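Local coordinates for methylmalonyl-CoA carboxyltransferase 12S subunit (Propionibacterium freudenreichii, PDB 1ON3), which transfers the carboxyl group of methylmalonyl-CoA to the biotin of the 1.3S subunit, as the hexameric core of the transcarboxylase complex, at residues F191-K196 and I234-E239; A427-P432 and Q485-I490. All coordinates share one frame; numbering follows the deposited sequence. Where two conformers were deposited one is given.

Contact 1. Residues F191-K196 and I234-E239; sequences FIIMTK and IHFVAE
Strands 191-195 and 236-238 run parallel, their axes 4.6 Å apart at closest approach and 27° from each other, with Ile193 facing Phe236, Met194 facing Val237 and Thr195 facing Ala238. Met194 holds both middle bonds of the ladder: its N donates to Phe236 O, and its O accepts from Ala238 N. Ile192 O takes two N-H groups, from His235 and Phe236, because the chain turns at His235 as it enters the strand. That turn also brings the imidazole into the ladder. Its ND1 accepts from Ile192 N at 2.9 Å, the donor 34° out of the ring plane, so a side chain does the work of a backbone carbonyl; Glu352 bonds NE2 on its other side. Phe191 turns its edge to the face of His235, the planes 74° apart, while its CA lies over that face as a CH-pi contact. On the Ile193 side of the sheet, Ile193 CG1 meets Phe236 CD1 at 3.9 Å and CG2 meets Ala238 CB, on the face that helix 241-253 covers through Ile247. On the other side Ile192 CG2 presses on Ile234 CG2 at 3.5 Å, a tight fit, and Ile234 CD1 reaches Met194 CB. At the exposed end the extended Lys196 chain passes Val237 CG1 to put NZ 2.7 Å from Glu239 OE2, a salt bridge suited to solvent. The chain between the two strands is largely helical, and its last helix, 224-231, packs on Met194 and Val237: a parallel beta-alpha-beta crossover at the edge of a crotonase-like sheet.

Contact 2. Residues A427-P432 and Q485-I490; sequences AVYAWP and QVDDVI
Parallel pairing at the edge of the second crotonase-like sheet joins strand 427-430 to the short, weakly bonded strand at about 488-489. It rests on Ala430 beside Val489, where Ala430 N bonds Asp488 O and Ile490 N bonds Ala430 O at 2.8 Å. Before this pairing, Asp487 takes hold of Val428 twice. Its N donates to Val428 O at 2.7 Å, and its OD1 accepts from Val428 N at 3.1 Å, the donor standing above the carboxylate plane. The side chain thus replaces a backbone acceptor; chi1 of -70° puts its CG anti to the carbonyl carbon. Arg421 forms a salt bridge with the same OD1, while water 1 donates to OD2 and links it to Tyr429 OH. An alanine in place of Asp487 would probably leave Val428 N and Arg421 without their acceptor and the bridging water less firmly held. Apolar contacts flank these bonds. Val486 CG1 touches both Val428 CG1 and the small methyl of Ala430. Ile490 CD1 touches Tyr429 CB at 3.9 Å, while its CG1 meets Trp431 CD1 at 3.8 Å. Asp488 OD2 accepts from Val489 N and pairs with Arg23 of a second subunit. The two aspartates are buried but met by arginines and N-H groups, which would probably stabilise their negative charge, one within the chain and the other across the subunit interface.

Overall arrangement
Contact 1 closes before contact 2 opens along the chain, and their centres lie about 37 Å apart, with nearest atoms about 22 Å apart. They occupy matching places in the duplicated protein: each pairs the sixth and seventh strands of a seven-stranded mixed sheet, in the N-terminal and C-terminal carboxyltransferase regions respectively. Their surroundings differ. The 191-196/234-239 pair has its centre about 10 Å from the centre of the chain, where strand 305-308 of the other sheet packs beside it, and no other chain touches it. The 427-432/485-490 pair lies about 29 Å from that centre and meets two further subunits. One edge thus faces the chain's own second half, the other the hexamer.

Contact 1. Residues F191-K196 and I234-E239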
# COMPACT_ATOMS: atom_id res chain seq x y z
N PHE E 191 -4.95 22.80 21.12
CA PHE E 191 -4.79 23.54 22.36
C PHE E 191 -5.34 24.94 22.29
O PHE E 191 -5.12 25.65 21.31
CB PHE E 191 -3.31 23.65 22.74
CG PHE E 191 -2.65 22.34 22.96
CD1 PHE E 191 -1.97 21.70 21.93
CD2 PHE E 191 -2.75 21.71 24.19
CE1 PHE E 191 -1.40 20.43 22.12
CE2 PHE E 191 -2.20 20.45 24.39
CZ PHE E 191 -1.52 19.81 23.35
N ILE E 192 -6.07 25.33 23.33
CA ILE E 192 -6.60 26.69 23.40
C ILE E 192 -5.89 27.48 24.50
O ILE E 192 -5.89 27.05 25.66
CB ILE E 192 -8.11 26.73 23.72
CG1 ILE E 192 -8.90 26.04 22.61
CG2 ILE E 192 -8.55 28.19 23.88
CD1 ILE E 192 -10.40 25.91 22.93
N ILE E 193 -5.27 28.60 24.13
CA ILE E 193 -4.61 29.50 25.07
C ILE E 193 -5.54 30.70 25.09
O ILE E 193 -5.81 31.28 24.05
CB ILE E 193 -3.23 29.99 24.58
CG1 ILE E 193 -2.27 28.81 24.44
CG2 ILE E 193 -2.65 30.99 25.56
CD1 ILE E 193 -1.08 29.13 23.55
N MET E 194 -6.02 31.07 26.27
CA MET E 194 -6.96 32.17 26.42
C MET E 194 -6.42 33.25 27.35
O MET E 194 -6.00 32.94 28.47
CB MET E 194 -8.27 31.60 26.97
CG MET E 194 -9.49 32.40 26.70
SD MET E 194 -10.99 31.49 27.12
CE MET E 194 -12.09 32.91 27.27
N THR E 195 -6.42 34.51 26.92
CA THR E 195 -5.92 35.59 27.77
C THR E 195 -7.03 36.05 28.72
O THR E 195 -8.20 35.72 28.53
CB THR E 195 -5.48 36.82 26.97
OG1 THR E 195 -6.64 37.48 26.46
CG2 THR E 195 -4.56 36.41 25.83
N LYS E 196 -6.65 36.83 29.74
CA LYS E 196 -7.64 37.31 30.70
C LYS E 196 -8.50 38.45 30.15
O LYS E 196 -9.42 38.93 30.81
CB LYS E 196 -6.96 37.70 32.02
CG LYS E 196 -6.54 36.46 32.79
CD LYS E 196 -5.97 36.75 34.16
CE LYS E 196 -5.76 35.43 34.91
NZ LYS E 196 -5.21 35.61 36.27
N ILE E 234 -10.47 24.84 27.87
CA ILE E 234 -9.17 25.37 27.45
C ILE E 234 -7.97 24.77 28.13
O ILE E 234 -8.08 24.11 29.17
CB ILE E 234 -9.11 26.91 27.61
CG1 ILE E 234 -9.18 27.29 29.10
CG2 ILE E 234 -10.27 27.55 26.83
CD1 ILE E 234 -8.94 28.77 29.37
N HIS E 235 -6.80 25.04 27.57
CA HIS E 235 -5.58 24.42 28.07
C HIS E 235 -4.59 25.27 28.82
O HIS E 235 -3.82 24.75 29.62
CB HIS E 235 -4.89 23.70 26.91
CG HIS E 235 -5.80 22.79 26.16
ND1 HIS E 235 -6.74 23.25 25.27
CD2 HIS E 235 -5.98 21.45 26.23
CE1 HIS E 235 -7.46 22.24 24.82
NE2 HIS E 235 -7.01 21.13 25.39
N PHE E 236 -4.61 26.58 28.55
CA PHE E 236 -3.71 27.50 29.21
C PHE E 236 -4.38 28.84 29.43
O PHE E 236 -5.11 29.33 28.56
CB PHE E 236 -2.44 27.75 28.36
CG PHE E 236 -1.68 26.50 28.01
CD1 PHE E 236 -1.96 25.80 26.85
CD2 PHE E 236 -0.72 25.99 28.88
CE1 PHE E 236 -1.30 24.60 26.55
CE2 PHE E 236 -0.06 24.80 28.60
CZ PHE E 236 -0.36 24.11 27.43
N VAL E 237 -4.14 29.42 30.61
CA VAL E 237 -4.66 30.75 30.90
C VAL E 237 -3.44 31.64 30.83
O VAL E 237 -2.41 31.32 31.42
CB VAL E 237 -5.29 30.87 32.30
CG1 VAL E 237 -5.59 32.33 32.61
CG2 VAL E 237 -6.58 30.09 32.35
N ALA E 238 -3.55 32.75 30.10
CA ALA E 238 -2.47 33.70 29.94
C ALA E 238 -2.91 35.07 30.46
O ALA E 238 -4.04 35.49 30.23
CB ALA E 238 -2.08 33.80 28.48
N GLU E 239 -2.02 35.77 31.15
CA GLU E 239 -2.36 37.09 31.68
C GLU E 239 -2.72 38.08 30.58
O GLU E 239 -3.72 38.80 30.68
CB GLU E 239 -1.20 37.66 32.50
CG GLU E 239 -1.24 37.31 33.97
CD GLU E 239 -2.47 37.86 34.66
OE1 GLU E 239 -2.71 39.08 34.57
OE2 GLU E 239 -3.19 37.07 35.29

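Contact 2. Residues A427-P432 and Q485-I490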
# COMPACT_ATOMS: atom_id res chain seq x y z
N ALA E 427 6.93 -0.63 29.34
CA ALA E 427 7.76 -0.87 30.52
C ALA E 427 6.99 -0.39 31.74
O ALA E 427 6.41 0.69 31.73
CB ALA E 427 9.09 -0.12 30.41
N VAL E 428 6.98 -1.21 32.80
CA VAL E 428 6.29 -0.82 34.02
C VAL E 428 7.20 -1.04 35.22
O VAL E 428 7.80 -2.11 35.36
CB VAL E 428 5.00 -1.64 34.21
CG1 VAL E 428 4.27 -1.15 35.43
CG2 VAL E 428 4.08 -1.51 32.97
N TYR E 429 7.33 -0.04 36.08
CA TYR E 429 8.17 -0.19 37.27
C TYR E 429 7.38 0.10 38.52
O TYR E 429 6.51 0.97 38.53
CB TYR E 429 9.37 0.76 37.23
CG TYR E 429 10.18 0.65 35.97
CD1 TYR E 429 9.99 1.55 34.93
CD2 TYR E 429 11.07 -0.40 35.78
CE1 TYR E 429 10.65 1.41 33.72
CE2 TYR E 429 11.75 -0.56 34.55
CZ TYR E 429 11.52 0.36 33.53
OH TYR E 429 12.13 0.23 32.30
N ALA E 430 7.69 -0.62 39.59
CA ALA E 430 7.03 -0.42 40.87
C ALA E 430 8.02 0.11 41.90
O ALA E 430 9.14 -0.40 42.01
CB ALA E 430 6.43 -1.75 41.36
N TRP E 431 7.62 1.15 42.63
CA TRP E 431 8.46 1.67 43.70
C TRP E 431 8.20 0.66 44.80
O TRP E 431 7.26 -0.13 44.70
CB TRP E 431 8.01 3.05 44.14
CG TRP E 431 8.60 4.18 43.33
CD1 TRP E 431 9.14 4.10 42.08
CD2 TRP E 431 8.69 5.55 43.73
NE1 TRP E 431 9.57 5.35 41.67
CE2 TRP E 431 9.31 6.25 42.67
CE3 TRP E 431 8.32 6.25 44.88
CZ2 TRP E 431 9.56 7.63 42.73
CZ3 TRP E 431 8.57 7.61 44.94
CH2 TRP E 431 9.19 8.29 43.87
N PRO E 432 9.01 0.66 45.88
CA PRO E 432 8.77 -0.32 46.95
C PRO E 432 7.46 -0.05 47.68
O PRO E 432 6.99 -0.88 48.45
CB PRO E 432 9.98 -0.13 47.87
CG PRO E 432 11.06 0.37 46.94
CD PRO E 432 10.28 1.38 46.10
N GLN E 485 3.57 -8.26 36.17
CA GLN E 485 2.82 -7.03 35.94
C GLN E 485 3.74 -5.81 35.96
O GLN E 485 3.36 -4.73 35.49
CB GLN E 485 1.66 -6.92 36.94
CG GLN E 485 0.63 -8.02 36.66
CD GLN E 485 -0.66 -7.86 37.41
OE1 GLN E 485 -1.10 -6.74 37.68
NE2 GLN E 485 -1.30 -8.98 37.73
N VAL E 486 4.94 -5.98 36.50
CA VAL E 486 5.94 -4.91 36.48
C VAL E 486 7.26 -5.53 36.04
O VAL E 486 7.53 -6.70 36.33
CB VAL E 486 6.13 -4.20 37.87
CG1 VAL E 486 4.82 -3.56 38.33
CG2 VAL E 486 6.67 -5.17 38.91
N ASP E 487 8.07 -4.77 35.31
CA ASP E 487 9.37 -5.24 34.84
C ASP E 487 10.30 -5.50 36.02
O ASP E 487 11.10 -6.43 36.01
CB ASP E 487 10.07 -4.18 33.98
CG ASP E 487 9.42 -3.95 32.63
OD1 ASP E 487 8.18 -4.06 32.53
OD2 ASP E 487 10.16 -3.62 31.68
N ASP E 488 10.18 -4.66 37.05
CA ASP E 488 11.09 -4.73 38.19
C ASP E 488 10.57 -3.86 39.33
O ASP E 488 9.67 -3.04 39.12
CB ASP E 488 12.44 -4.19 37.71
CG ASP E 488 13.58 -4.43 38.69
OD1 ASP E 488 14.65 -3.83 38.49
OD2 ASP E 488 13.42 -5.23 39.63
N VAL E 489 11.10 -4.07 40.53
CA VAL E 489 10.75 -3.24 41.69
C VAL E 489 12.01 -2.39 41.80
O VAL E 489 13.11 -2.92 41.82
CB VAL E 489 10.55 -4.08 42.97
CG1 VAL E 489 10.17 -3.17 44.14
CG2 VAL E 489 9.45 -5.12 42.74
N ILE E 490 11.84 -1.08 41.86
CA ILE E 490 13.00 -0.19 41.87
C ILE E 490 13.17 0.72 43.06
O ILE E 490 12.23 1.03 43.78
CB ILE E 490 12.99 0.74 40.61
CG1 ILE E 490 11.77 1.69 40.67
CG2 ILE E 490 12.93 -0.09 39.34
CD1 ILE E 490 11.76 2.75 39.56
O HOH W 1 12.50 -2.38 31.83